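Local coordinates for halohydrin epoxidase A (Corynebacterium sp., PDB 4Z9F), which catalyses the release of hydrogen halide from halohydrins to form epoxides, on a Rossmann-type fold related to the short-chain dehydrogenases/reductases, at residues 128-133 with 171-176; 105-110 with 152-157; 11-16 with 77-82. The protein carries 1 engineered substitution. All coordinates share one frame; numbering follows the deposited sequence.

Overall arrangement
Contact 1 lies within the central parallel sheet of the Rossmann-type fold, contact 2 in the helix layer packed on it, and contact 3 at the C-terminal part of neighbouring strand 73-79. Contact 3 comes first along the chain, joining the loop before helix 14-23 to that strand and the residues after it. Contacts 1 and 2 follow and interlock, with segments in the order 105-110, 128-133, 152-157, 171-176. Centres lie about 11 Å apart between contact 1 and either other, and about 14 Å between contacts 2 and 3. F131 touches both P110 and T154, backbone bonds probably join S78 to I130 and I132, and P110 packs against D80, so sheet, helices and loop meet directly.

Contact 1: 128-133 with 171-176; sequences SVIFIT and LLYAIG
The carbonyl oxygen of I175 is gripped twice by one residue, T133. The backbone N of T133 approaches nearly along the C=O axis, 2.8 Å from I175 O. The hydroxyl OG1 of T133 also donates to I175 O, at 2.9 Å, but from well above the carbonyl plane. The torsion that permits this places OG1 between the backbone N and the carbonyl carbon (chi1 64°), so that both donors converge on one acceptor where strand 127-132 ends.

Behind this clamp the two strands run parallel, joined by four further backbone bonds: V129 N to L171 O, Y173 N to V129 O, F131 N to Y173 O and I175 N to F131 O. The straightest is that from F131 N, with an N-H...O angle of 174° and the donor in the plane of the Y173 carbonyl.

On the face carrying I130, Y173 and I175, the CG2 branch of I130, anti to its backbone N, meets CD1 of I175 at 3.7 Å. The CG1 branch of I130 crosses obliquely to the Y173 ring, 4.1 Å from CD2. At the far end of this ring, one water links Y173 OH (2.8 Å) to S128 OG (2.6 Å). On the other face, L172 runs alongside V129 and F131; its CG lies 4.1 Å from CE1 at the edge of the phenyl ring. Helix 213-224 packs on the I130 face through L223, whereas helix 147-165 packs on F131.

This pairing closes the beta-alpha-beta unit formed by strand 127-132, helix 147-165 and strand 170-177. Buried peptide groups satisfy one another, apolar branches fill both faces, and the second bond to I175 O holds the T133 hydroxyl in a fixed rotation.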
loop_
_atom_site.group_PDB
_atom_site.type_symbol
_atom_site.label_atom_id
_atom_site.label_comp_id
_atom_site.label_asym_id
_atom_site.label_seq_id
_atom_site.Cartn_x
_atom_site.Cartn_y
_atom_site.Cartn_z
ATOM N N SER C 128 -23.050 -7.499 8.289
ATOM C CA SER C 128 -21.708 -7.619 7.738
ATOM C C SER C 128 -21.802 -8.063 6.286
ATOM O O SER C 128 -22.589 -8.949 5.938
ATOM C CB SER C 128 -20.856 -8.607 8.540
ATOM O OG SER C 128 -20.703 -8.194 9.883
ATOM N N VAL C 129 -21.019 -7.422 5.430
ATOM C CA VAL C 129 -20.938 -7.778 4.032
ATOM C C VAL C 129 -19.465 -8.075 3.787
ATOM O O VAL C 129 -18.620 -7.172 3.886
ATOM C CB VAL C 129 -21.466 -6.666 3.114
ATOM C CG1 VAL C 129 -21.521 -7.129 1.677
ATOM C CG2 VAL C 129 -22.865 -6.195 3.575
ATOM N N ILE C 130 -19.153 -9.346 3.526
ATOM C CA ILE C 130 -17.780 -9.817 3.373
ATOM C C ILE C 130 -17.580 -10.203 1.920
ATOM O O ILE C 130 -18.272 -11.091 1.408
ATOM C CB ILE C 130 -17.489 -11.002 4.303
ATOM C CG1 ILE C 130 -17.721 -10.586 5.750
ATOM C CG2 ILE C 130 -16.055 -11.492 4.110
ATOM C CD1 ILE C 130 -17.917 -11.725 6.672
ATOM N N PHE C 131 -16.639 -9.540 1.252
ATOM C CA PHE C 131 -16.365 -9.791 -0.152
ATOM C C PHE C 131 -15.159 -10.715 -0.259
ATOM O O PHE C 131 -14.090 -10.410 0.285
ATOM C CB PHE C 131 -16.117 -8.482 -0.902
ATOM C CG PHE C 131 -17.342 -7.627 -1.037
ATOM C CD1 PHE C 131 -17.760 -6.809 0.007
ATOM C CD2 PHE C 131 -18.067 -7.624 -2.219
ATOM C CE1 PHE C 131 -18.894 -6.001 -0.127
ATOM C CE2 PHE C 131 -19.211 -6.829 -2.352
ATOM C CZ PHE C 131 -19.617 -6.017 -1.308
ATOM N N ILE C 132 -15.334 -11.852 -0.925
ATOM C CA ILE C 132 -14.207 -12.731 -1.214
ATOM C C ILE C 132 -13.618 -12.286 -2.540
ATOM O O ILE C 132 -14.286 -12.341 -3.578
ATOM C CB ILE C 132 -14.622 -14.209 -1.260
ATOM C CG1 ILE C 132 -15.552 -14.556 -0.096
ATOM C CG2 ILE C 132 -13.367 -15.103 -1.260
ATOM C CD1 ILE C 132 -14.937 -14.566 1.300
ATOM N N THR C 133 -12.367 -11.821 -2.502
ATOM C CA THR C 133 -11.732 -11.265 -3.686
ATOM C C THR C 133 -10.530 -12.139 -4.021
ATOM O O THR C 133 -10.693 -13.327 -4.322
ATOM C CB THR C 133 -11.360 -9.791 -3.456
ATOM O OG1 THR C 133 -10.384 -9.668 -2.408
ATOM C CG2 THR C 133 -12.616 -9.005 -3.036
ATOM N N LEU C 171 -21.148 -3.278 7.977
ATOM C CA LEU C 171 -19.688 -3.358 8.075
ATOM C C LEU C 171 -19.126 -4.184 6.922
ATOM O O LEU C 171 -19.441 -5.374 6.797
ATOM C CB LEU C 171 -19.277 -3.962 9.420
ATOM C CG LEU C 171 -19.951 -3.330 10.637
ATOM C CD1 LEU C 171 -19.481 -4.005 11.891
ATOM C CD2 LEU C 171 -19.650 -1.843 10.694
ATOM N N LEU C 172 -18.300 -3.550 6.080
ATOM C CA LEU C 172 -17.782 -4.162 4.865
ATOM C C LEU C 172 -16.336 -4.607 5.073
ATOM O O LEU C 172 -15.571 -3.942 5.785
ATOM C CB LEU C 172 -17.864 -3.190 3.680
ATOM C CG LEU C 172 -19.161 -3.198 2.856
ATOM C CD1 LEU C 172 -20.423 -2.897 3.678
ATOM C CD2 LEU C 172 -19.056 -2.255 1.659
ATOM N N TYR C 173 -15.974 -5.739 4.459
ATOM C CA TYR C 173 -14.610 -6.264 4.524
ATOM C C TYR C 173 -14.291 -6.961 3.211
ATOM O O TYR C 173 -15.185 -7.430 2.503
ATOM C CB TYR C 173 -14.396 -7.278 5.657
ATOM C CG TYR C 173 -14.942 -6.903 7.015
ATOM C CD1 TYR C 173 -14.119 -6.322 7.980
ATOM C CD2 TYR C 173 -16.275 -7.139 7.340
ATOM C CE1 TYR C 173 -14.607 -5.977 9.220
ATOM C CE2 TYR C 173 -16.772 -6.808 8.581
ATOM C CZ TYR C 173 -15.937 -6.219 9.515
ATOM O OH TYR C 173 -16.423 -5.890 10.760
ATOM N N ALA C 174 -13.001 -7.046 2.900
ATOM C CA ALA C 174 -12.534 -7.835 1.771
ATOM C C ALA C 174 -11.525 -8.861 2.261
ATOM O O ALA C 174 -10.673 -8.560 3.099
ATOM C CB ALA C 174 -11.912 -6.956 0.678
ATOM N N ILE C 175 -11.652 -10.086 1.770
ATOM C CA ILE C 175 -10.676 -11.132 2.028
ATOM C C ILE C 175 -9.999 -11.461 0.708
ATOM O O ILE C 175 -10.672 -11.611 -0.324
ATOM C CB ILE C 175 -11.322 -12.375 2.659
ATOM C CG1 ILE C 175 -12.047 -11.986 3.945
ATOM C CG2 ILE C 175 -10.259 -13.438 2.935
ATOM C CD1 ILE C 175 -12.809 -13.121 4.608
ATOM N N GLY C 176 -8.664 -11.527 0.731
ATOM C CA GLY C 176 -7.886 -11.791 -0.455
ATOM C C GLY C 176 -7.102 -13.081 -0.331
ATOM O O GLY C 176 -5.956 -13.104 0.141
HETATM O O HOH W 1 -18.758 -7.275 11.339
#

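Contact 2: 105-110 with 152-157; sequences ALSIFP and AATVAL
Two helix segments run in the same general direction, their axes 8.8 Å apart at closest approach and inclined at 35°, and 105-110 is widened by a pi-type turn at 105-108 and kinked at P110.

L106 O, four residues before P110, cannot receive the usual i+4 bond, because the proline nitrogen has no hydrogen; the hydroxyl of T154 donates to it instead, reaching across from the other helix. T154 OG1 lies a short 2.6 Å from L106 O, in the carbonyl plane and on a lone pair of the oxygen. The threonine turns OG1 anti to its carbonyl carbon (chi1 -60°), with CB directed at the partner helix. The same atom touches the backbone beside its acceptor, with T154 OG1 3.5 Å from CA of S107, and it sits 3.9 Å from CG of P110, whose ring crosses the threonine at about a right angle.

One residue before T154, the methyl of A153 meets the hydroxyl of S107, CB to OG 4.0 Å. The polar partner of S107 OG is A150 O of the same helix as A153. Two buried hydroxyls, those of T154 and S107, thus each find a carbonyl oxygen on the facing helix. On the side facing the sheet, P110 and T154 both pack on F131.

Across the subunit boundary, A152 and A156 meet A156 and A152 of the third subunit, and I108 meets R100 there. Such pairing is consistent with the four-helix interface of short-chain dehydrogenase/reductase tetramers.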
loop_
_atom_site.group_PDB
_atom_site.type_symbol
_atom_site.label_atom_id
_atom_site.label_comp_id
_atom_site.label_asym_id
_atom_site.label_seq_id
_atom_site.Cartn_x
_atom_site.Cartn_y
_atom_site.Cartn_z
ATOM N N ALA C 105 -18.558 -10.645 -13.574
ATOM C CA ALA C 105 -18.628 -11.599 -12.467
ATOM C C ALA C 105 -17.932 -11.076 -11.213
ATOM O O ALA C 105 -18.367 -11.358 -10.085
ATOM C CB ALA C 105 -18.013 -12.943 -12.884
ATOM N N LEU C 106 -16.833 -10.339 -11.377
ATOM C CA LEU C 106 -16.006 -10.003 -10.228
ATOM C C LEU C 106 -16.195 -8.581 -9.725
ATOM O O LEU C 106 -15.807 -8.298 -8.586
ATOM C CB LEU C 106 -14.525 -10.226 -10.560
ATOM C CG LEU C 106 -14.233 -11.622 -11.110
ATOM C CD1 LEU C 106 -12.770 -11.713 -11.436
ATOM C CD2 LEU C 106 -14.655 -12.704 -10.105
ATOM N N SER C 107 -16.804 -7.699 -10.526
ATOM C CA SER C 107 -16.933 -6.293 -10.163
ATOM C C SER C 107 -18.373 -5.804 -10.245
ATOM O O SER C 107 -18.856 -5.152 -9.316
ATOM C CB SER C 107 -16.046 -5.434 -11.062
ATOM O OG SER C 107 -14.738 -5.990 -11.136
ATOM N N ILE C 108 -19.059 -6.083 -11.354
ATOM C CA ILE C 108 -20.415 -5.561 -11.514
ATOM C C ILE C 108 -21.401 -6.342 -10.651
ATOM O O ILE C 108 -22.211 -5.751 -9.923
ATOM C CB ILE C 108 -20.824 -5.564 -12.991
ATOM C CG1 ILE C 108 -19.861 -4.712 -13.815
ATOM C CG2 ILE C 108 -22.248 -5.018 -13.139
ATOM C CD1 ILE C 108 -19.944 -3.226 -13.533
ATOM N N PHE C 109 -21.349 -7.675 -10.717
ATOM C CA PHE C 109 -22.218 -8.509 -9.887
ATOM C C PHE C 109 -22.169 -8.133 -8.411
ATOM O O PHE C 109 -23.241 -7.934 -7.817
ATOM C CB PHE C 109 -21.859 -9.987 -10.126
ATOM C CG PHE C 109 -22.824 -10.975 -9.528
ATOM C CD1 PHE C 109 -22.809 -11.261 -8.169
ATOM C CD2 PHE C 109 -23.715 -11.664 -10.341
ATOM C CE1 PHE C 109 -23.678 -12.185 -7.633
ATOM C CE2 PHE C 109 -24.579 -12.594 -9.807
ATOM C CZ PHE C 109 -24.562 -12.854 -8.451
ATOM N N PRO C 110 -21.004 -8.007 -7.760
ATOM C CA PRO C 110 -21.029 -7.605 -6.346
ATOM C C PRO C 110 -21.546 -6.185 -6.121
ATOM O O PRO C 110 -22.189 -5.940 -5.095
ATOM C CB PRO C 110 -19.565 -7.760 -5.899
ATOM C CG PRO C 110 -18.760 -7.802 -7.175
ATOM C CD PRO C 110 -19.653 -8.418 -8.197
ATOM N N ALA C 152 -9.344 -5.842 -7.934
ATOM C CA ALA C 152 -8.954 -4.598 -7.263
ATOM C C ALA C 152 -10.109 -3.608 -7.209
ATOM O O ALA C 152 -10.230 -2.846 -6.244
ATOM C CB ALA C 152 -7.747 -3.964 -7.961
ATOM N N ALA C 153 -10.951 -3.582 -8.241
ATOM C CA ALA C 153 -12.118 -2.702 -8.191
ATOM C C ALA C 153 -12.993 -3.028 -6.988
ATOM O O ALA C 153 -13.465 -2.124 -6.292
ATOM C CB ALA C 153 -12.927 -2.804 -9.491
ATOM N N THR C 154 -13.192 -4.316 -6.706
ATOM C CA THR C 154 -14.073 -4.709 -5.613
ATOM C C THR C 154 -13.417 -4.523 -4.246
ATOM O O THR C 154 -14.101 -4.250 -3.253
ATOM C CB THR C 154 -14.534 -6.150 -5.831
ATOM O OG1 THR C 154 -15.243 -6.215 -7.072
ATOM C CG2 THR C 154 -15.431 -6.607 -4.731
ATOM N N VAL C 155 -12.096 -4.624 -4.164
ATOM C CA VAL C 155 -11.453 -4.236 -2.919
ATOM C C VAL C 155 -11.647 -2.745 -2.676
ATOM O O VAL C 155 -11.936 -2.317 -1.555
ATOM C CB VAL C 155 -9.963 -4.622 -2.946
ATOM C CG1 VAL C 155 -9.271 -4.147 -1.668
ATOM C CG2 VAL C 155 -9.811 -6.141 -3.096
ATOM N N ALA C 156 -11.477 -1.934 -3.724
ATOM C CA ALA C 156 -11.669 -0.490 -3.613
ATOM C C ALA C 156 -13.120 -0.142 -3.312
ATOM O O ALA C 156 -13.395 0.867 -2.648
ATOM C CB ALA C 156 -11.219 0.192 -4.907
ATOM N N LEU C 157 -14.060 -0.955 -3.796
ATOM C CA LEU C 157 -15.459 -0.743 -3.432
ATOM C C LEU C 157 -15.652 -0.910 -1.930
ATOM O O LEU C 157 -16.307 -0.084 -1.279
ATOM C CB LEU C 157 -16.351 -1.707 -4.212
ATOM C CG LEU C 157 -17.822 -1.829 -3.780
ATOM C CD1 LEU C 157 -18.608 -0.631 -4.282
ATOM C CD2 LEU C 157 -18.392 -3.127 -4.325
#

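Contact 3: 11-16 with 77-82; sequences HFAGPA and VSNDYI
H11 and Y81 lie almost flat against each other where the loop after the first strand of the Rossmann-type fold meets the C-terminal part of strand 73-79 and the residues after it. Their planes differ by 12° and the ring centres are 4.4 Å apart, an offset stack in which each residue covers the other's centre: Y81 OH sits above the middle of the imidazole, while CB of H11 makes a CH-pi contact over the face of the phenol, 3.8 Å from its centroid. H8 adds an edge-to-face partner to Y81.

F12 is set differently. Its CG is anti to the backbone N (chi1 -155°), and its ring presents an edge to the carbonyl of D80, with CD2 3.3 Å from D80 O. The ring plane is turned 33° from the amide of N79, which it crosses obliquely, and Y185 meets the ring edge-to-face.

A type II' turn from H11 to G14 is held by that amide. N79 OD1 accepts from A13 N at 3.0 Å. H11 O receives two donors: G14 N within the turn at 2.7 Å, and N79 ND2 at 3.0 Å from above the carbonyl plane.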
loop_
_atom_site.group_PDB
_atom_site.type_symbol
_atom_site.label_atom_id
_atom_site.label_comp_id
_atom_site.label_asym_id
_atom_site.label_seq_id
_atom_site.Cartn_x
_atom_site.Cartn_y
_atom_site.Cartn_z
ATOM N N HIS C 11 -18.520 -22.972 -4.829
ATOM C CA HIS C 11 -17.261 -22.613 -5.454
ATOM C C HIS C 11 -16.433 -21.745 -4.516
ATOM O O HIS C 11 -16.946 -21.197 -3.535
ATOM C CB HIS C 11 -17.508 -21.880 -6.773
ATOM C CG HIS C 11 -18.302 -22.681 -7.755
ATOM N ND1 HIS C 11 -17.725 -23.598 -8.604
ATOM C CD2 HIS C 11 -19.632 -22.720 -8.005
ATOM C CE1 HIS C 11 -18.663 -24.164 -9.342
ATOM N NE2 HIS C 11 -19.830 -23.646 -9.001
ATOM N N PHE C 12 -15.132 -21.651 -4.827
ATOM C CA PHE C 12 -14.223 -20.737 -4.133
ATOM C C PHE C 12 -14.342 -20.881 -2.612
ATOM O O PHE C 12 -14.138 -21.969 -2.060
ATOM C CB PHE C 12 -14.521 -19.304 -4.596
ATOM C CG PHE C 12 -13.358 -18.345 -4.477
ATOM C CD1 PHE C 12 -12.070 -18.796 -4.223
ATOM C CD2 PHE C 12 -13.567 -16.982 -4.616
ATOM C CE1 PHE C 12 -11.015 -17.899 -4.121
ATOM C CE2 PHE C 12 -12.519 -16.084 -4.515
ATOM C CZ PHE C 12 -11.236 -16.543 -4.263
ATOM N N ALA C 13 -14.684 -19.804 -1.918
ATOM C CA ALA C 13 -14.833 -19.851 -0.474
ATOM C C ALA C 13 -16.234 -20.249 -0.028
ATOM O O ALA C 13 -16.497 -20.274 1.180
ATOM C CB ALA C 13 -14.467 -18.492 0.139
ATOM N N GLY C 14 -17.127 -20.564 -0.961
ATOM C CA GLY C 14 -18.494 -20.922 -0.629
ATOM C C GLY C 14 -18.607 -22.043 0.387
ATOM O O GLY C 14 -19.171 -21.870 1.473
ATOM N N PRO C 15 -18.064 -23.222 0.064
ATOM C CA PRO C 15 -18.183 -24.354 1.001
ATOM C C PRO C 15 -17.654 -24.063 2.393
ATOM O O PRO C 15 -18.259 -24.485 3.388
ATOM C CB PRO C 15 -17.379 -25.460 0.300
ATOM C CG PRO C 15 -17.572 -25.159 -1.154
ATOM C CD PRO C 15 -17.586 -23.652 -1.261
ATOM N N ALA C 16 -16.542 -23.341 2.500
ATOM C CA ALA C 16 -16.008 -23.030 3.822
ATOM C C ALA C 16 -16.959 -22.127 4.600
ATOM O O ALA C 16 -17.157 -22.315 5.808
ATOM C CB ALA C 16 -14.628 -22.373 3.691
ATOM N N VAL C 77 -21.990 -12.999 2.523
ATOM C CA VAL C 77 -20.691 -13.378 1.979
ATOM C C VAL C 77 -20.801 -13.285 0.469
ATOM O O VAL C 77 -21.438 -14.129 -0.172
ATOM C CB VAL C 77 -20.262 -14.784 2.414
ATOM C CG1 VAL C 77 -18.950 -15.146 1.724
ATOM C CG2 VAL C 77 -20.091 -14.854 3.916
ATOM N N SER C 78 -20.203 -12.245 -0.099
ATOM C CA SER C 78 -20.211 -12.045 -1.545
ATOM C C SER C 78 -19.021 -12.806 -2.107
ATOM O O SER C 78 -17.923 -12.270 -2.246
ATOM C CB SER C 78 -20.141 -10.568 -1.891
ATOM O OG SER C 78 -20.283 -10.382 -3.285
ATOM N N ASN C 79 -19.250 -14.073 -2.429
ATOM C CA ASN C 79 -18.191 -15.006 -2.807
ATOM C C ASN C 79 -18.128 -15.063 -4.332
ATOM O O ASN C 79 -18.598 -16.000 -4.981
ATOM C CB ASN C 79 -18.463 -16.358 -2.162
ATOM C CG ASN C 79 -17.581 -17.454 -2.685
ATOM O OD1 ASN C 79 -16.354 -17.422 -2.533
ATOM N ND2 ASN C 79 -18.204 -18.461 -3.281
ATOM N N ASP C 80 -17.541 -14.027 -4.919
ATOM C CA ASP C 80 -17.526 -13.900 -6.365
ATOM C C ASP C 80 -16.354 -14.674 -6.957
ATOM O O ASP C 80 -15.280 -14.753 -6.357
ATOM C CB ASP C 80 -17.472 -12.424 -6.755
ATOM C CG ASP C 80 -18.625 -11.636 -6.139
ATOM O OD1 ASP C 80 -19.760 -11.784 -6.641
ATOM O OD2 ASP C 80 -18.410 -10.905 -5.142
ATOM N N TYR C 81 -16.586 -15.270 -8.123
ATOM C CA TYR C 81 -15.591 -16.091 -8.798
ATOM C C TYR C 81 -15.979 -16.172 -10.266
ATOM O O TYR C 81 -17.109 -15.855 -10.644
ATOM C CB TYR C 81 -15.494 -17.485 -8.168
ATOM C CG TYR C 81 -16.265 -18.542 -8.934
ATOM C CD1 TYR C 81 -15.600 -19.497 -9.698
ATOM C CD2 TYR C 81 -17.655 -18.567 -8.922
ATOM C CE1 TYR C 81 -16.300 -20.458 -10.416
ATOM C CE2 TYR C 81 -18.358 -19.526 -9.629
ATOM C CZ TYR C 81 -17.676 -20.468 -10.368
ATOM O OH TYR C 81 -18.377 -21.412 -11.079
ATOM N N ILE C 82 -15.018 -16.555 -11.097
ATOM C CA ILE C 82 -15.306 -16.803 -12.506
ATOM C C ILE C 82 -14.725 -18.178 -12.825
ATOM O O ILE C 82 -13.702 -18.563 -12.236
ATOM C CB ILE C 82 -14.762 -15.673 -13.407
ATOM C CG1 ILE C 82 -15.288 -15.815 -14.842
ATOM C CG2 ILE C 82 -13.228 -15.611 -13.369
ATOM C CD1 ILE C 82 -15.136 -14.568 -15.693
#